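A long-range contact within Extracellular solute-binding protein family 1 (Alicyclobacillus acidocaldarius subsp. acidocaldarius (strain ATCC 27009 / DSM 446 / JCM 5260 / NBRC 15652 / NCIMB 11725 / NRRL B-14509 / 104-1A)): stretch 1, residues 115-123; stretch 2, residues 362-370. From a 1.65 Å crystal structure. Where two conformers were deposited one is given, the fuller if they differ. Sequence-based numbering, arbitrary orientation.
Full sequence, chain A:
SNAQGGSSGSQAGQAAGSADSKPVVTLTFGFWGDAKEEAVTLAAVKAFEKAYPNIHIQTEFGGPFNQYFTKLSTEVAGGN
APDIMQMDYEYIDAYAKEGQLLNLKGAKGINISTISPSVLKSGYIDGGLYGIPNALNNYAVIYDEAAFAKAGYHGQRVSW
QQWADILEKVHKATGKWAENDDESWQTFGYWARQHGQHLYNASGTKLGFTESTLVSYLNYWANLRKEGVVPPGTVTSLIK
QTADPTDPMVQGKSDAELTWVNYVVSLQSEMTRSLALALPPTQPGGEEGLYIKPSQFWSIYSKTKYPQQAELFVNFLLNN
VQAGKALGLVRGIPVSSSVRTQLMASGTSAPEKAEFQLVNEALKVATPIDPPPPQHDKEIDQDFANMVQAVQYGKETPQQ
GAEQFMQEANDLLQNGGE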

ATOM      1  N   ILE A 115       0.630   9.937  13.379  1.00 10.66           N
ATOM      2  CA  ILE A 115       0.119   9.453  12.102  1.00 11.44           C
ATOM      3  C   ILE A 115       0.055  10.639  11.148  1.00 11.51           C
ATOM      4  O   ILE A 115      -0.328  11.725  11.549  1.00 12.98           O
ATOM      5  CB  ILE A 115      -1.282   8.816  12.284  1.00 11.55           C
ATOM      6  CG1 ILE A 115      -1.181   7.651  13.274  1.00 13.33           C
ATOM      7  CG2 ILE A 115      -1.845   8.353  10.952  1.00 13.06           C
ATOM      8  CD1 ILE A 115      -2.494   6.981  13.612  1.00 15.44           C
ATOM      9  N   SER A 116       0.431  10.427   9.890  0.50 11.89           N
ATOM     10  CA  SER A 116       0.413  11.505   8.916  0.50 13.39           C
ATOM     11  C   SER A 116      -1.007  11.897   8.560  0.50 11.96           C
ATOM     12  O   SER A 116      -1.880  11.037   8.435  0.50 11.00           O
ATOM     13  CB  SER A 116       1.159  11.108   7.652  0.50 15.71           C
ATOM     14  OG  SER A 116       2.509  11.494   7.762  0.50 20.27           O
ATOM     15  N   PRO A 117      -1.248  13.201   8.389  1.00 11.90           N
ATOM     16  CA  PRO A 117      -2.579  13.648   7.970  1.00 12.25           C
ATOM     17  C   PRO A 117      -3.111  12.983   6.693  1.00 11.15           C
ATOM     18  O   PRO A 117      -4.284  12.628   6.642  1.00 12.67           O
ATOM     19  CB  PRO A 117      -2.388  15.150   7.769  1.00 13.83           C
ATOM     20  CG  PRO A 117      -1.337  15.499   8.748  1.00 14.86           C
ATOM     21  CD  PRO A 117      -0.391  14.341   8.774  1.00 13.18           C
ATOM     22  N   SER A 118      -2.240  12.804   5.699  0.50 11.45           N
ATOM     23  CA  SER A 118      -2.633  12.189   4.426  0.50 11.95           C
ATOM     24  C   SER A 118      -3.124  10.769   4.633  0.50 11.36           C
ATOM     25  O   SER A 118      -4.077  10.337   3.974  0.50 13.89           O
ATOM     26  CB  SER A 118      -1.475  12.179   3.416  0.50 12.57           C
ATOM     27  OG  SER A 118      -0.513  11.171   3.709  0.50 12.70           O
ATOM     28  N   VAL A 119      -2.454  10.049   5.531  1.00  9.74           N
ATOM     29  CA  VAL A 119      -2.839   8.690   5.914  1.00 10.39           C
ATOM     30  C   VAL A 119      -4.183   8.699   6.640  1.00 10.06           C
ATOM     31  O   VAL A 119      -5.062   7.907   6.334  1.00  9.86           O
ATOM     32  CB  VAL A 119      -1.752   8.041   6.807  1.00 11.73           C
ATOM     33  CG1 VAL A 119      -2.240   6.758   7.459  1.00 12.18           C
ATOM     34  CG2 VAL A 119      -0.489   7.786   5.992  1.00 13.96           C
ATOM     35  N   LEU A 120      -4.340   9.593   7.610  1.00 10.29           N
ATOM     36  CA  LEU A 120      -5.619   9.697   8.327  1.00 10.67           C
ATOM     37  C   LEU A 120      -6.806   9.974   7.403  1.00 11.02           C
ATOM     38  O   LEU A 120      -7.903   9.480   7.655  1.00 11.67           O
ATOM     39  CB  LEU A 120      -5.569  10.764   9.406  1.00 12.72           C
ATOM     40  CG  LEU A 120      -4.871  10.340  10.680  1.00 15.89           C
ATOM     41  CD1 LEU A 120      -4.544  11.562  11.524  1.00 20.49           C
ATOM     42  CD2 LEU A 120      -5.712   9.324  11.463  1.00 16.97           C
ATOM     43  N   LYS A 121      -6.575  10.750   6.348  0.50 11.46           N
ATOM     44  CA  LYS A 121      -7.625  11.112   5.402  0.50 12.17           C
ATOM     45  C   LYS A 121      -8.314   9.886   4.794  0.50 10.44           C
ATOM     46  O   LYS A 121      -9.503   9.933   4.476  0.50 11.37           O
ATOM     47  CB  LYS A 121      -7.046  11.995   4.293  0.50 14.80           C
ATOM     48  CG  LYS A 121      -8.090  12.637   3.408  0.50 19.04           C
ATOM     49  CD  LYS A 121      -8.979  13.583   4.196  0.50 23.15           C
ATOM     50  CE  LYS A 121      -9.851  14.425   3.276  0.50 28.54           C
ATOM     51  NZ  LYS A 121     -11.187  14.661   3.885  0.50 31.68           N
ATOM     52  N   SER A 122      -7.578   8.787   4.656  1.00  9.85           N
ATOM     53  CA  SER A 122      -8.141   7.539   4.115  1.00 10.21           C
ATOM     54  C   SER A 122      -9.272   6.955   4.982  1.00 10.41           C
ATOM     55  O   SER A 122     -10.084   6.185   4.491  1.00 12.66           O
ATOM     56  CB  SER A 122      -7.049   6.495   3.857  1.00 10.85           C
ATOM     57  OG  SER A 122      -6.501   5.984   5.048  1.00 10.92           O
ATOM     58  N   GLY A 123      -9.332   7.335   6.257  1.00  9.54           N
ATOM     59  CA  GLY A 123     -10.385   6.865   7.159  1.00  9.58           C
ATOM     60  C   GLY A 123     -11.573   7.809   7.256  1.00 10.41           C
ATOM     61  O   GLY A 123     -12.510   7.542   8.004  1.00 10.82           O
ATOM     62  N   ALA A 362       8.601   9.036   2.541  1.00  7.72           N
ATOM     63  CA  ALA A 362       7.358   8.995   1.776  1.00  8.16           C
ATOM     64  C   ALA A 362       6.274   9.820   2.428  1.00  7.78           C
ATOM     65  O   ALA A 362       5.497  10.485   1.749  1.00  8.68           O
ATOM     66  CB  ALA A 362       6.880   7.563   1.622  1.00  8.48           C
ATOM     67  N   LEU A 363       6.203   9.759   3.753  1.00  8.46           N
ATOM     68  CA  LEU A 363       5.150  10.476   4.474  1.00  8.60           C
ATOM     69  C   LEU A 363       5.269  11.994   4.346  1.00  8.61           C
ATOM     70  O   LEU A 363       4.265  12.716   4.478  1.00  9.54           O
ATOM     71  CB  LEU A 363       5.147  10.074   5.940  1.00  9.18           C
ATOM     72  CG  LEU A 363       4.702   8.638   6.194  1.00  9.87           C
ATOM     73  CD1 LEU A 363       5.040   8.243   7.617  1.00 10.98           C
ATOM     74  CD2 LEU A 363       3.220   8.485   5.918  1.00 11.13           C
ATOM     75  N   LYS A 364       6.479  12.484   4.082  1.00  8.54           N
ATOM     76  CA  LYS A 364       6.666  13.918   3.866  1.00  9.29           C
ATOM     77  C   LYS A 364       6.004  14.429   2.585  1.00  9.68           C
ATOM     78  O   LYS A 364       5.576  15.576   2.533  1.00 11.60           O
ATOM     79  CB  LYS A 364       8.147  14.275   3.869  1.00 10.22           C
ATOM     80  CG  LYS A 364       8.808  14.059   5.212  1.00 12.16           C
ATOM     81  CD  LYS A 364      10.304  14.320   5.106  1.00 15.41           C
ATOM     82  CE  LYS A 364      10.986  14.178   6.453  1.00 19.23           C
ATOM     83  NZ  LYS A 364      12.462  14.235   6.260  1.00 23.70           N
ATOM     84  N   VAL A 365       5.906  13.587   1.564  1.00  9.20           N
ATOM     85  CA  VAL A 365       5.400  14.011   0.261  1.00  9.50           C
ATOM     86  C   VAL A 365       4.033  13.446  -0.101  1.00  9.13           C
ATOM     87  O   VAL A 365       3.362  14.019  -0.929  1.00 10.08           O
ATOM     88  CB  VAL A 365       6.375  13.653  -0.897  1.00 11.44           C
ATOM     89  CG1 VAL A 365       7.763  14.208  -0.615  1.00 12.51           C
ATOM     90  CG2 VAL A 365       6.445  12.147  -1.145  1.00 13.85           C
ATOM     91  N   ALA A 366       3.623  12.328   0.495  1.00  8.93           N
ATOM     92  CA  ALA A 366       2.485  11.578  -0.039  1.00  8.51           C
ATOM     93  C   ALA A 366       1.193  12.366   0.124  1.00  8.48           C
ATOM     94  O   ALA A 366       1.010  13.098   1.095  1.00 10.02           O
ATOM     95  CB  ALA A 366       2.373  10.228   0.645  1.00  9.84           C
ATOM     96  N   THR A 367       0.305  12.221  -0.838  1.00  8.41           N
ATOM     97  CA  THR A 367      -1.019  12.809  -0.740  1.00  8.99           C
ATOM     98  C   THR A 367      -2.020  11.678  -0.551  1.00  8.99           C
ATOM     99  O   THR A 367      -1.666  10.510  -0.689  1.00  8.70           O
ATOM    100  CB  THR A 367      -1.350  13.631  -1.986  1.00 10.55           C
ATOM    101  OG1 THR A 367      -1.462  12.764  -3.099  1.00 11.85           O
ATOM    102  CG2 THR A 367      -0.271  14.667  -2.259  1.00 12.25           C
ATOM    103  N   PRO A 368      -3.276  12.014  -0.222  1.00  9.24           N
ATOM    104  CA  PRO A 368      -4.223  10.954   0.080  1.00 10.00           C
ATOM    105  C   PRO A 368      -4.450   9.987  -1.079  1.00 10.05           C
ATOM    106  O   PRO A 368      -4.436  10.372  -2.248  1.00 10.75           O
ATOM    107  CB  PRO A 368      -5.514  11.715   0.397  1.00 10.92           C
ATOM    108  CG  PRO A 368      -5.032  13.018   0.939  1.00 11.60           C
ATOM    109  CD  PRO A 368      -3.830  13.342   0.089  1.00 10.45           C
ATOM    110  N   ILE A 369      -4.674   8.736  -0.719  1.00  9.40           N
ATOM    111  CA  ILE A 369      -5.033   7.698  -1.666  1.00  9.58           C
ATOM    112  C   ILE A 369      -6.360   8.061  -2.351  1.00 10.06           C
ATOM    113  O   ILE A 369      -7.212   8.741  -1.764  1.00 11.08           O
ATOM    114  CB  ILE A 369      -5.107   6.336  -0.930  1.00 10.62           C
ATOM    115  CG1 ILE A 369      -5.233   5.182  -1.921  1.00 12.58           C
ATOM    116  CG2 ILE A 369      -6.237   6.331   0.103  1.00 10.74           C
ATOM    117  CD1 ILE A 369      -5.087   3.814  -1.279  1.00 13.95           C
ATOM    118  N   ASP A 370      -6.520   7.618  -3.595  1.00 10.58           N
ATOM    119  CA  ASP A 370      -7.763   7.802  -4.329  1.00 11.69           C
ATOM    120  C   ASP A 370      -8.898   7.064  -3.629  1.00 11.50           C
ATOM    121  O   ASP A 370      -8.664   6.112  -2.873  1.00 10.18           O
ATOM    122  CB  ASP A 370      -7.684   7.183  -5.725  1.00 13.03           C
ATOM    123  CG  ASP A 370      -6.796   7.959  -6.712  1.00 15.18           C
ATOM    124  OD1 ASP A 370      -6.179   8.991  -6.369  1.00 15.37           O
ATOM    125  OD2 ASP A 370      -6.745   7.501  -7.882  1.00 19.61           O
TER
HETATM  126  O   HOH W   1      -1.103   9.032   1.644  1.00 11.96           O
HETATM  127  O   HOH W   2       1.782  12.500   3.733  1.00 22.35           O
HETATM  128  O   HOH W   3      -3.611   7.714   2.244  1.00 26.22           O

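No direct hydrogen bond joins these two stretches, whose touching residues are at least 244 apart in sequence; the contact consists of packing and three bridging waters. Ile115 turns its CB away and takes no part. The approach begins at Ser116, in the N-cap position of the short helix. Its side chain makes no capping bond; instead OG rests 3.5 Å from Leu363 CB, a van der Waals contact, while its backbone O accepts from Leu120 N at 3.0 Å and so starts the helical turn.

Pro117 stays clear, and Ser118 has the largest covered area in stretch 1. Its CB points toward stretch 2, and the backbones run close here: its CA lies 4.8 Å from Pro368 CA, and its CB sits 3.5 Å from Ala366 O. The hydroxyl serves two waters in opposite roles. Ser118 OG accepts from water 1 at 3.0 Å, and that water also donates to Thr367 O at 2.8 Å. Ser118 OG donates to water 2 at 2.7 Å, which in turn donates to Leu363 O (2.6 Å) and Ala366 O (2.8 Å). Three carbonyls of stretch 2, those of Leu363, Ala366 and Thr367, thus receive hydrogen bonds from water. A third water donates to Ser118 O at 3.2 Å and accepts a weak bond from Ile369 N at 3.3 Å.

A single pair of apolar side chains accompanies this polar network: although Val119 CB points away, its CG2 reaches Leu363 CD2 at 3.8 Å. Leu120 is out of reach. Lys121 lends its aliphatic stem, CG lying 3.9 Å from Pro368 CG, before its end leads away. At Ser122, OG donates to Val119 O at 2.7 Å, satisfying the hydroxyl within its own stretch, and CB packs against Ile369 CG2 at 3.8 Å.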